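Local coordinates for restriction endonuclease r.bpuji (Bacillus pumilus, PDB 2VLA) that cuts DNA as a restriction endonuclease and is represented by its N-terminal recognition domain, which reads the cognate sequence in the bound duplex, at a contact of chain A with DNA. Residues are numbered along the deposited sequence; one frame, centred on the assembly and turned at random.

Site 1: a contact of chain A with DNA. Residues 10, 15, 204-205, 208. With nucleotides of chain B; nucleotides of chain C.
Arg10 meets the 5' phosphate of DC7 of chain B with its guanidinium edge, NH1 making a salt bridge and nearly straight hydrogen bond to OP2 at 2.9 Å. A helix-turn-helix unit brings the start of its recognition helix, 203-219, against this strand. An extended side chain carries the Arg10 guanidinium flat over the Tyr205 ring, with Tyr205 CE1 3.4 Å above the guanidinium plane, over its centre. Arg10 NE and NH2 grip the Tyr205 carbonyl O side-on, NE at 2.9 Å from above the carbonyl plane and NH2 on a lone pair, which probably limits rotation of the guanidinium. Tyr205 OH reaches OP1 of DC7 through water 3.

At DG8 Arg15 enters the major groove, where NH1 turns its two N-H groups to the Hoogsteen acceptors, O6 at 2.8 Å and N7 at 2.9 Å, both bonds clearly bent and close to the guanidinium plane. Arg15 NH2 continues through water 1 to OP2 of the DG8 phosphate. An alanine here would probably leave DG8 O6 and N7 without their protein donor and water 1 without one of its partners.

Next along, Ser204 OG, placed between backbone N and carbonyl carbon (chi1 63°), donates to O4 of DT9 at 2.8 Å and also binds water 1.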
# COMPACT_ATOMS: atom_id res chain seq x y z
N ARG A 10 9.86 9.77 5.51
CA ARG A 10 8.84 9.72 4.47
C ARG A 10 8.97 8.44 3.67
O ARG A 10 10.02 8.16 3.08
CB ARG A 10 8.97 10.95 3.56
CG ARG A 10 7.91 11.02 2.47
CD ARG A 10 7.95 12.31 1.71
NE ARG A 10 6.84 12.42 0.77
CZ ARG A 10 6.89 12.11 -0.52
NH1 ARG A 10 7.99 11.65 -1.07
NH2 ARG A 10 5.81 12.29 -1.29
N ARG A 15 1.13 6.99 -5.98
CA ARG A 15 0.03 7.94 -5.91
C ARG A 15 -1.17 7.46 -6.74
O ARG A 15 -1.01 7.00 -7.85
CB ARG A 15 0.52 9.30 -6.37
CG ARG A 15 -0.49 10.44 -6.17
CD ARG A 15 0.14 11.83 -6.30
NE ARG A 15 1.01 12.10 -5.17
CZ ARG A 15 1.60 13.25 -4.95
NH1 ARG A 15 1.42 14.28 -5.78
NH2 ARG A 15 2.37 13.42 -3.89
N SER A 204 -0.00 17.54 0.13
CA SER A 204 -0.03 16.28 -0.63
C SER A 204 1.30 15.52 -0.51
O SER A 204 1.32 14.29 -0.43
CB SER A 204 -0.39 16.53 -2.08
OG SER A 204 0.58 17.34 -2.73
N TYR A 205 2.41 16.24 -0.53
CA TYR A 205 3.72 15.63 -0.41
C TYR A 205 3.81 14.89 0.89
O TYR A 205 4.29 13.74 0.93
CB TYR A 205 4.79 16.71 -0.48
CG TYR A 205 6.19 16.17 -0.43
CD1 TYR A 205 6.78 15.63 -1.57
CD2 TYR A 205 6.92 16.18 0.74
CE1 TYR A 205 8.06 15.13 -1.54
CE2 TYR A 205 8.23 15.65 0.79
CZ TYR A 205 8.78 15.13 -0.37
OH TYR A 205 10.05 14.60 -0.38
N GLN A 208 -0.43 12.53 1.22
CA GLN A 208 -1.32 11.87 0.30
C GLN A 208 -1.11 10.34 0.38
O GLN A 208 -2.05 9.58 0.33
CB GLN A 208 -1.16 12.36 -1.14
CG GLN A 208 -2.14 11.67 -2.08
CD GLN A 208 -2.27 12.31 -3.43
OE1 GLN A 208 -1.70 13.37 -3.68
NE2 GLN A 208 -3.04 11.67 -4.31
P DC B 7 9.09 11.81 -4.84
OP1 DC B 7 10.37 12.39 -4.38
OP2 DC B 7 8.32 10.98 -3.90
O5' DC B 7 8.09 12.94 -5.38
C5' DC B 7 8.57 13.94 -6.27
C4' DC B 7 7.42 14.82 -6.74
O4' DC B 7 6.53 14.06 -7.62
C3' DC B 7 6.50 15.36 -5.64
O3' DC B 7 6.18 16.70 -5.93
C2' DC B 7 5.23 14.53 -5.79
C1' DC B 7 5.19 14.37 -7.27
N1 DC B 7 4.34 13.31 -7.85
C2 DC B 7 3.72 13.55 -9.07
O2 DC B 7 3.84 14.67 -9.58
N3 DC B 7 2.97 12.58 -9.63
C4 DC B 7 2.91 11.38 -9.04
N4 DC B 7 2.19 10.42 -9.62
C5 DC B 7 3.55 11.12 -7.80
C6 DC B 7 4.24 12.10 -7.24
P DG B 8 6.34 17.90 -4.88
OP1 DG B 8 7.72 17.91 -4.40
OP2 DG B 8 5.26 17.85 -3.88
O5' DG B 8 6.03 19.15 -5.81
C5' DG B 8 6.87 19.40 -6.94
C4' DG B 8 6.13 20.13 -8.02
O4' DG B 8 5.12 19.26 -8.61
C3' DG B 8 5.37 21.36 -7.58
O3' DG B 8 5.42 22.37 -8.62
C2' DG B 8 3.94 20.83 -7.30
C1' DG B 8 3.79 19.75 -8.36
N9 DG B 8 3.02 18.57 -8.02
C8 DG B 8 3.12 17.79 -6.88
N7 DG B 8 2.36 16.74 -6.90
C5 DG B 8 1.74 16.81 -8.15
C6 DG B 8 0.86 15.91 -8.77
O6 DG B 8 0.39 14.86 -8.35
N1 DG B 8 0.46 16.35 -10.06
C2 DG B 8 0.93 17.48 -10.68
N2 DG B 8 0.43 17.74 -11.94
N3 DG B 8 1.78 18.32 -10.11
C4 DG B 8 2.15 17.91 -8.87
P DT B 9 4.72 23.74 -8.43
OP1 DT B 9 5.32 24.60 -9.45
OP2 DT B 9 4.77 24.13 -7.00
O5' DT B 9 3.20 23.51 -8.82
C5' DT B 9 2.84 23.28 -10.17
C4' DT B 9 1.42 22.81 -10.23
O4' DT B 9 1.26 21.60 -9.45
C3' DT B 9 0.40 23.77 -9.65
O3' DT B 9 -0.15 24.56 -10.75
C2' DT B 9 -0.62 22.86 -8.90
C1' DT B 9 -0.14 21.45 -9.20
N1 DT B 9 -0.33 20.48 -8.13
C2 DT B 9 -1.13 19.39 -8.35
O2 DT B 9 -1.76 19.19 -9.37
N3 DT B 9 -1.17 18.50 -7.29
C4 DT B 9 -0.53 18.62 -6.09
O4 DT B 9 -0.65 17.76 -5.23
C5 DT B 9 0.30 19.77 -5.93
C7 DT B 9 1.06 20.00 -4.66
C6 DT B 9 0.38 20.63 -6.96
P DA C 4 -7.99 9.44 -7.83
OP1 DA C 4 -9.40 9.51 -7.81
OP2 DA C 4 -7.25 8.26 -7.31
O5' DA C 4 -7.43 9.85 -9.21
C5' DA C 4 -8.17 10.83 -9.99
C4' DA C 4 -7.21 11.63 -10.83
O4' DA C 4 -6.46 12.56 -10.02
C3' DA C 4 -6.15 10.80 -11.58
O3' DA C 4 -5.94 11.40 -12.85
C2' DA C 4 -4.93 10.97 -10.70
C1' DA C 4 -5.07 12.42 -10.28
N9 DA C 4 -4.32 12.80 -9.11
C8 DA C 4 -4.04 12.03 -8.00
N7 DA C 4 -3.38 12.68 -7.07
C5 DA C 4 -3.20 13.95 -7.58
C6 DA C 4 -2.57 15.09 -7.09
N6 DA C 4 -1.98 15.22 -5.91
N1 DA C 4 -2.61 16.21 -7.89
C2 DA C 4 -3.21 16.13 -9.10
N3 DA C 4 -3.84 15.13 -9.66
C4 DA C 4 -3.79 14.03 -8.84
O HOH W 1 3.03 16.15 -3.62
O HOH W 2 5.53 11.12 -3.95
O HOH W 3 11.25 13.64 -2.43

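Site 2: a contact of chain A with DNA. Residues 61, 63-64, 67. With nucleotides of chain B; nucleotides of chain C.
Lys63 starts with CG anti to the backbone N (chi1 179°), then bends at chi2 (57°) and chi4 (-71°), which brings its ammonium group NZ into the major groove, against the Hoogsteen edges of two successive guanines of chain C. Helix 62-76 probably serves as the recognition helix of a helix-turn-helix unit, its N-terminal end against the DNA. NZ donates to O6 of DG8 at 2.7 Å and also hydrogen-bonds N7 of DG7 at 3.0 Å, linking consecutive bases. Water 4 carries NZ on to N6 of DA4 of chain B.

One turn along the helix, Asn67 spans the two strands. Its OD1 accepts from N4 of DC5 of chain B at 2.9 Å, the amino group tilted out of the carbonyl plane. On the other branch ND2 donates to O6 of DG7 of chain C at 3.0 Å and hydrogen-bonds N7 of DG6 at 3.1 Å. Acceptor and donor ends therefore face cytosine and guanines respectively, which would fix the amide's sense of rotation.

At the helix start OP2 of DG6 of chain C accepts from the backbone N of Thr61, from its hydroxyl OG1 and from Thr64 OG1, the last at 2.8 Å. Thr61 OG1 also caps the helix, accepting from Thr64 N at 3.2 Å. The positive end of the helix dipole would probably strengthen this phosphate clamp.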
# COMPACT_ATOMS: atom_id res chain seq x y z
N THR A 61 -4.08 11.86 -22.38
CA THR A 61 -2.80 11.69 -23.04
C THR A 61 -2.30 10.24 -22.96
O THR A 61 -2.64 9.50 -22.02
CB THR A 61 -1.70 12.61 -22.44
OG1 THR A 61 -1.44 12.23 -21.08
CG2 THR A 61 -2.11 14.11 -22.55
N LYS A 63 0.62 9.47 -22.05
CA LYS A 63 1.39 9.40 -20.81
C LYS A 63 0.51 8.94 -19.64
O LYS A 63 0.90 8.10 -18.83
CB LYS A 63 2.03 10.76 -20.49
CG LYS A 63 2.86 10.80 -19.18
CD LYS A 63 3.99 9.74 -19.17
CE LYS A 63 4.99 9.97 -18.05
NZ LYS A 63 5.85 11.13 -18.27
N THR A 64 -0.68 9.50 -19.56
CA THR A 64 -1.62 9.14 -18.51
C THR A 64 -2.07 7.71 -18.64
O THR A 64 -2.12 6.98 -17.65
CB THR A 64 -2.82 10.10 -18.56
OG1 THR A 64 -2.34 11.39 -18.21
CG2 THR A 64 -3.94 9.68 -17.62
N ASN A 67 0.75 5.55 -17.54
CA ASN A 67 0.92 5.59 -16.10
C ASN A 67 -0.16 4.76 -15.38
O ASN A 67 0.15 4.04 -14.41
CB ASN A 67 0.91 7.03 -15.58
CG ASN A 67 2.19 7.81 -15.89
OD1 ASN A 67 3.23 7.24 -16.24
ND2 ASN A 67 2.14 9.10 -15.66
P DA B 4 7.87 0.83 -19.18
OP1 DA B 4 8.13 -0.60 -18.93
OP2 DA B 4 6.66 1.24 -19.87
O5' DA B 4 7.94 1.64 -17.81
C5' DA B 4 9.04 1.47 -16.95
C4' DA B 4 8.86 2.38 -15.75
O4' DA B 4 9.14 3.75 -16.13
C3' DA B 4 7.44 2.39 -15.18
O3' DA B 4 7.49 2.37 -13.75
C2' DA B 4 6.87 3.69 -15.72
C1' DA B 4 8.10 4.56 -15.66
N9 DA B 4 8.09 5.74 -16.51
C8 DA B 4 7.41 5.97 -17.67
N7 DA B 4 7.67 7.13 -18.20
C5 DA B 4 8.56 7.72 -17.33
C6 DA B 4 9.24 8.95 -17.33
N6 DA B 4 9.10 9.87 -18.28
N1 DA B 4 10.10 9.19 -16.32
C2 DA B 4 10.25 8.26 -15.37
N3 DA B 4 9.68 7.07 -15.27
C4 DA B 4 8.86 6.85 -16.30
P DC B 5 6.33 1.61 -12.94
OP1 DC B 5 6.30 0.21 -13.42
OP2 DC B 5 5.10 2.42 -13.03
O5' DC B 5 6.95 1.59 -11.47
C5' DC B 5 6.46 2.42 -10.45
C4' DC B 5 7.51 3.38 -9.97
O4' DC B 5 7.90 4.25 -11.08
C3' DC B 5 7.07 4.31 -8.87
O3' DC B 5 8.20 4.71 -8.10
C2' DC B 5 6.45 5.44 -9.70
C1' DC B 5 7.52 5.58 -10.77
N1 DC B 5 7.07 6.28 -11.98
C2 DC B 5 7.66 7.48 -12.37
O2 DC B 5 8.63 7.93 -11.71
N3 DC B 5 7.19 8.12 -13.48
C4 DC B 5 6.17 7.62 -14.16
N4 DC B 5 5.74 8.28 -15.25
C5 DC B 5 5.53 6.42 -13.78
C6 DC B 5 6.02 5.78 -12.70
P DC B 6 8.07 5.64 -6.80
OP1 DC B 6 9.22 5.27 -5.92
OP2 DC B 6 6.67 5.59 -6.31
O5' DC B 6 8.19 7.14 -7.39
C5' DC B 6 9.48 7.69 -7.69
C4' DC B 6 9.40 9.20 -7.72
O4' DC B 6 8.68 9.61 -8.89
C3' DC B 6 8.69 9.85 -6.54
O3' DC B 6 9.46 10.96 -6.13
C2' DC B 6 7.31 10.23 -7.08
C1' DC B 6 7.62 10.51 -8.53
N1 DC B 6 6.57 10.27 -9.50
C2 DC B 6 6.24 11.25 -10.45
O2 DC B 6 6.71 12.39 -10.35
N3 DC B 6 5.37 10.93 -11.43
C4 DC B 6 4.81 9.73 -11.49
N4 DC B 6 3.95 9.47 -12.49
C5 DC B 6 5.14 8.73 -10.53
C6 DC B 6 6.02 9.04 -9.59
P DC C 5 -5.43 10.58 -14.11
OP1 DC C 5 -6.51 9.72 -14.60
OP2 DC C 5 -4.15 9.90 -13.81
O5' DC C 5 -5.15 11.80 -15.11
C5' DC C 5 -6.06 12.92 -15.26
C4' DC C 5 -5.22 14.09 -15.64
O4' DC C 5 -4.42 14.52 -14.48
C3' DC C 5 -4.21 13.78 -16.75
O3' DC C 5 -4.25 14.87 -17.69
C2' DC C 5 -2.86 13.72 -16.08
C1' DC C 5 -3.04 14.55 -14.83
N1 DC C 5 -2.34 14.02 -13.60
C2 DC C 5 -1.68 14.93 -12.78
O2 DC C 5 -1.58 16.12 -13.12
N3 DC C 5 -1.11 14.49 -11.61
C4 DC C 5 -1.27 13.23 -11.27
N4 DC C 5 -0.72 12.83 -10.10
C5 DC C 5 -1.92 12.30 -12.08
C6 DC C 5 -2.48 12.72 -13.21
P DG C 6 -3.64 14.73 -19.17
OP1 DG C 6 -4.27 15.85 -19.98
OP2 DG C 6 -3.74 13.35 -19.65
O5' DG C 6 -2.08 15.02 -18.93
C5' DG C 6 -1.66 16.29 -18.50
C4' DG C 6 -0.23 16.24 -18.12
O4' DG C 6 -0.14 15.46 -16.89
C3' DG C 6 0.74 15.56 -19.10
O3' DG C 6 1.98 16.23 -19.07
C2' DG C 6 0.90 14.18 -18.50
C1' DG C 6 0.92 14.54 -17.02
N9 DG C 6 0.75 13.45 -16.07
C8 DG C 6 0.18 12.24 -16.28
N7 DG C 6 0.22 11.46 -15.22
C5 DG C 6 0.87 12.22 -14.26
C6 DG C 6 1.24 11.93 -12.93
O6 DG C 6 1.02 10.87 -12.32
N1 DG C 6 1.89 12.99 -12.33
C2 DG C 6 2.16 14.20 -12.92
N2 DG C 6 2.78 15.10 -12.16
N3 DG C 6 1.82 14.48 -14.17
C4 DG C 6 1.20 13.45 -14.78
P DG C 7 2.71 16.66 -20.41
OP1 DG C 7 1.85 17.55 -21.20
OP2 DG C 7 3.31 15.41 -20.99
O5' DG C 7 3.93 17.51 -19.79
C5' DG C 7 3.67 18.64 -19.00
C4' DG C 7 4.59 18.70 -17.79
O4' DG C 7 4.29 17.59 -16.91
C3' DG C 7 6.09 18.60 -18.05
O3' DG C 7 6.77 19.38 -17.09
C2' DG C 7 6.37 17.11 -17.89
C1' DG C 7 5.46 16.78 -16.72
N9 DG C 7 5.04 15.41 -16.62
C8 DG C 7 4.48 14.61 -17.56
N7 DG C 7 4.19 13.41 -17.13
C5 DG C 7 4.60 13.42 -15.80
C6 DG C 7 4.56 12.41 -14.79
O6 DG C 7 4.09 11.26 -14.86
N1 DG C 7 5.11 12.87 -13.60
C2 DG C 7 5.62 14.13 -13.40
N2 DG C 7 6.13 14.37 -12.16
N3 DG C 7 5.63 15.09 -14.33
C4 DG C 7 5.12 14.67 -15.49
P DG C 8 8.35 19.33 -16.87
OP1 DG C 8 8.75 20.69 -16.44
OP2 DG C 8 8.99 18.70 -18.04
O5' DG C 8 8.54 18.31 -15.66
C5' DG C 8 8.07 18.65 -14.33
C4' DG C 8 8.87 17.90 -13.27
O4' DG C 8 8.52 16.49 -13.26
C3' DG C 8 10.36 17.95 -13.44
O3' DG C 8 10.93 18.04 -12.13
C2' DG C 8 10.67 16.64 -14.18
C1' DG C 8 9.66 15.67 -13.58
N9 DG C 8 9.13 14.63 -14.43
C8 DG C 8 8.63 14.78 -15.70
N7 DG C 8 8.10 13.68 -16.18
C5 DG C 8 8.23 12.77 -15.15
C6 DG C 8 7.81 11.40 -15.08
O6 DG C 8 7.20 10.74 -15.92
N1 DG C 8 8.16 10.81 -13.85
C2 DG C 8 8.77 11.47 -12.83
N2 DG C 8 9.02 10.75 -11.72
N3 DG C 8 9.15 12.75 -12.89
C4 DG C 8 8.83 13.34 -14.08
O HOH W 4 7.32 10.33 -20.52

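Site 3: a contact of chain A with DNA. Residues 15-16, 204, 208, 212. With nucleotides of chain B; nucleotides of chain C.
The Arg15 guanidinium lies between two partners: on one face the pyrimidine of DC7 of chain B, its C6 3.7 Å above the plane and over its centre, and on the opposite face OE1 of Gln208, offset toward the rim. A bend at chi3 (-71°) lays the Arg15 plate parallel to the base, where NH1 makes a cation-pi contact with the cytosine ring. The partially negative amide oxygen beneath it would probably add a favourable charge interaction.

Gln208 belongs to the recognition helix of this helix-turn-helix unit and reads adenine in the major groove. Its chain extends beyond CG, so that the amide lies edge to edge with the Hoogsteen side of DA4 of chain C. OE1 accepts from N6 at 2.9 Å on an in-plane lone pair, while NE2 donates almost straight to N7 at 3.0 Å. One amide face rests over the C5-C6 side of the DC3 base, CD standing 3.6 Å from C6.

Glu212, one turn on, probably helps set the orientation of that amide from the second shell. Its OE2 takes the other N-H of Gln208 NE2 at 2.9 Å, approached from above the carboxylate plane; a flipped amide would probably lose this bond together with both base contacts. OE1 accepts from the backbone N of Gly16 at 2.9 Å, tying the arginine loop to the helix. Water 6 joins Glu212 OE2 to OP2 of DC3.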
# COMPACT_ATOMS: atom_id res chain seq x y z
N ARG A 15 1.13 6.99 -5.98
CA ARG A 15 0.03 7.94 -5.91
C ARG A 15 -1.17 7.46 -6.74
O ARG A 15 -1.01 7.00 -7.85
CB ARG A 15 0.52 9.30 -6.37
CG ARG A 15 -0.49 10.44 -6.17
CD ARG A 15 0.14 11.83 -6.30
NE ARG A 15 1.01 12.10 -5.17
CZ ARG A 15 1.60 13.25 -4.95
NH1 ARG A 15 1.42 14.28 -5.78
NH2 ARG A 15 2.37 13.42 -3.89
N GLY A 16 -2.35 7.53 -6.14
CA GLY A 16 -3.54 6.93 -6.74
C GLY A 16 -4.06 7.58 -8.01
O GLY A 16 -3.77 8.77 -8.28
N SER A 204 -0.00 17.54 0.13
CA SER A 204 -0.03 16.28 -0.63
C SER A 204 1.30 15.52 -0.51
O SER A 204 1.32 14.29 -0.43
CB SER A 204 -0.39 16.53 -2.08
OG SER A 204 0.58 17.34 -2.73
N GLN A 208 -0.43 12.53 1.22
CA GLN A 208 -1.32 11.87 0.30
C GLN A 208 -1.11 10.34 0.38
O GLN A 208 -2.05 9.58 0.33
CB GLN A 208 -1.16 12.36 -1.14
CG GLN A 208 -2.14 11.67 -2.08
CD GLN A 208 -2.27 12.31 -3.43
OE1 GLN A 208 -1.70 13.37 -3.68
NE2 GLN A 208 -3.04 11.67 -4.31
N GLU A 212 -3.87 7.67 1.53
CA GLU A 212 -4.23 6.64 0.56
C GLU A 212 -4.01 5.20 1.05
O GLU A 212 -4.79 4.35 0.78
CB GLU A 212 -3.58 6.90 -0.78
CG GLU A 212 -4.24 8.13 -1.45
CD GLU A 212 -3.75 8.48 -2.83
OE1 GLU A 212 -2.71 7.98 -3.28
OE2 GLU A 212 -4.44 9.31 -3.48
P DC B 7 9.09 11.81 -4.84
OP1 DC B 7 10.37 12.39 -4.38
OP2 DC B 7 8.32 10.98 -3.90
O5' DC B 7 8.09 12.94 -5.38
C5' DC B 7 8.57 13.94 -6.27
C4' DC B 7 7.42 14.82 -6.74
O4' DC B 7 6.53 14.06 -7.62
C3' DC B 7 6.50 15.36 -5.64
O3' DC B 7 6.18 16.70 -5.93
C2' DC B 7 5.23 14.53 -5.79
C1' DC B 7 5.19 14.37 -7.27
N1 DC B 7 4.34 13.31 -7.85
C2 DC B 7 3.72 13.55 -9.07
O2 DC B 7 3.84 14.67 -9.58
N3 DC B 7 2.97 12.58 -9.63
C4 DC B 7 2.91 11.38 -9.04
N4 DC B 7 2.19 10.42 -9.62
C5 DC B 7 3.55 11.12 -7.80
C6 DC B 7 4.24 12.10 -7.24
P DG B 8 6.34 17.90 -4.88
OP1 DG B 8 7.72 17.91 -4.40
OP2 DG B 8 5.26 17.85 -3.88
O5' DG B 8 6.03 19.15 -5.81
C5' DG B 8 6.87 19.40 -6.94
C4' DG B 8 6.13 20.13 -8.02
O4' DG B 8 5.12 19.26 -8.61
C3' DG B 8 5.37 21.36 -7.58
O3' DG B 8 5.42 22.37 -8.62
C2' DG B 8 3.94 20.83 -7.30
C1' DG B 8 3.79 19.75 -8.36
N9 DG B 8 3.02 18.57 -8.02
C8 DG B 8 3.12 17.79 -6.88
N7 DG B 8 2.36 16.74 -6.90
C5 DG B 8 1.74 16.81 -8.15
C6 DG B 8 0.86 15.91 -8.77
O6 DG B 8 0.39 14.86 -8.35
N1 DG B 8 0.46 16.35 -10.06
C2 DG B 8 0.93 17.48 -10.68
N2 DG B 8 0.43 17.74 -11.94
N3 DG B 8 1.78 18.32 -10.11
C4 DG B 8 2.15 17.91 -8.87
P DT B 9 4.72 23.74 -8.43
OP1 DT B 9 5.32 24.60 -9.45
OP2 DT B 9 4.77 24.13 -7.00
O5' DT B 9 3.20 23.51 -8.82
C5' DT B 9 2.84 23.28 -10.17
C4' DT B 9 1.42 22.81 -10.23
O4' DT B 9 1.26 21.60 -9.45
C3' DT B 9 0.40 23.77 -9.65
O3' DT B 9 -0.15 24.56 -10.75
C2' DT B 9 -0.62 22.86 -8.90
C1' DT B 9 -0.14 21.45 -9.20
N1 DT B 9 -0.33 20.48 -8.13
C2 DT B 9 -1.13 19.39 -8.35
O2 DT B 9 -1.76 19.19 -9.37
N3 DT B 9 -1.17 18.50 -7.29
C4 DT B 9 -0.53 18.62 -6.09
O4 DT B 9 -0.65 17.76 -5.23
C5 DT B 9 0.30 19.77 -5.93
C7 DT B 9 1.06 20.00 -4.66
C6 DT B 9 0.38 20.63 -6.96
P DC C 3 -9.58 10.84 -1.72
OP1 DC C 3 -10.79 10.02 -1.91
OP2 DC C 3 -8.51 10.43 -0.81
O5' DC C 3 -8.88 11.08 -3.13
C5' DC C 3 -9.66 11.46 -4.26
C4' DC C 3 -8.78 11.89 -5.40
O4' DC C 3 -8.15 13.15 -5.09
C3' DC C 3 -7.62 10.94 -5.66
O3' DC C 3 -7.41 10.71 -7.04
C2' DC C 3 -6.42 11.68 -5.07
C1' DC C 3 -6.81 13.07 -5.50
N1 DC C 3 -6.05 14.15 -4.90
C2 DC C 3 -5.80 15.32 -5.64
O2 DC C 3 -6.30 15.47 -6.79
N3 DC C 3 -5.07 16.29 -5.06
C4 DC C 3 -4.58 16.13 -3.83
N4 DC C 3 -3.88 17.11 -3.30
C5 DC C 3 -4.81 14.94 -3.10
C6 DC C 3 -5.51 13.97 -3.68
P DA C 4 -7.99 9.44 -7.83
OP1 DA C 4 -9.40 9.51 -7.81
OP2 DA C 4 -7.25 8.26 -7.31
O5' DA C 4 -7.43 9.85 -9.21
C5' DA C 4 -8.17 10.83 -9.99
C4' DA C 4 -7.21 11.63 -10.83
O4' DA C 4 -6.46 12.56 -10.02
C3' DA C 4 -6.15 10.80 -11.58
O3' DA C 4 -5.94 11.40 -12.85
C2' DA C 4 -4.93 10.97 -10.70
C1' DA C 4 -5.07 12.42 -10.28
N9 DA C 4 -4.32 12.80 -9.11
C8 DA C 4 -4.04 12.03 -8.00
N7 DA C 4 -3.38 12.68 -7.07
C5 DA C 4 -3.20 13.95 -7.58
C6 DA C 4 -2.57 15.09 -7.09
N6 DA C 4 -1.98 15.22 -5.91
N1 DA C 4 -2.61 16.21 -7.89
C2 DA C 4 -3.21 16.13 -9.10
N3 DA C 4 -3.84 15.13 -9.66
C4 DA C 4 -3.79 14.03 -8.84
O HOH W 5 3.03 16.15 -3.62
O HOH W 6 -5.90 11.10 -1.70

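Sites 1 and 3 are parts of one reading surface, their C-alpha centres about 5 Å apart and Arg15, Ser204 and Gln208 common to both; each combines helix 203-219 with the N-terminal loop. Site 2 uses a separate element, helix 62-76 and the residue before it. The C-alpha centres of sites 1 and 2 are about 20 Å apart, and those of sites 2 and 3 about 17 Å apart. Together the two helices and the N-terminal loop address consecutive base pairs of the same duplex from its major groove, on both strands, which is consistent with one chain reading an asymmetric sequence without a symmetric partner.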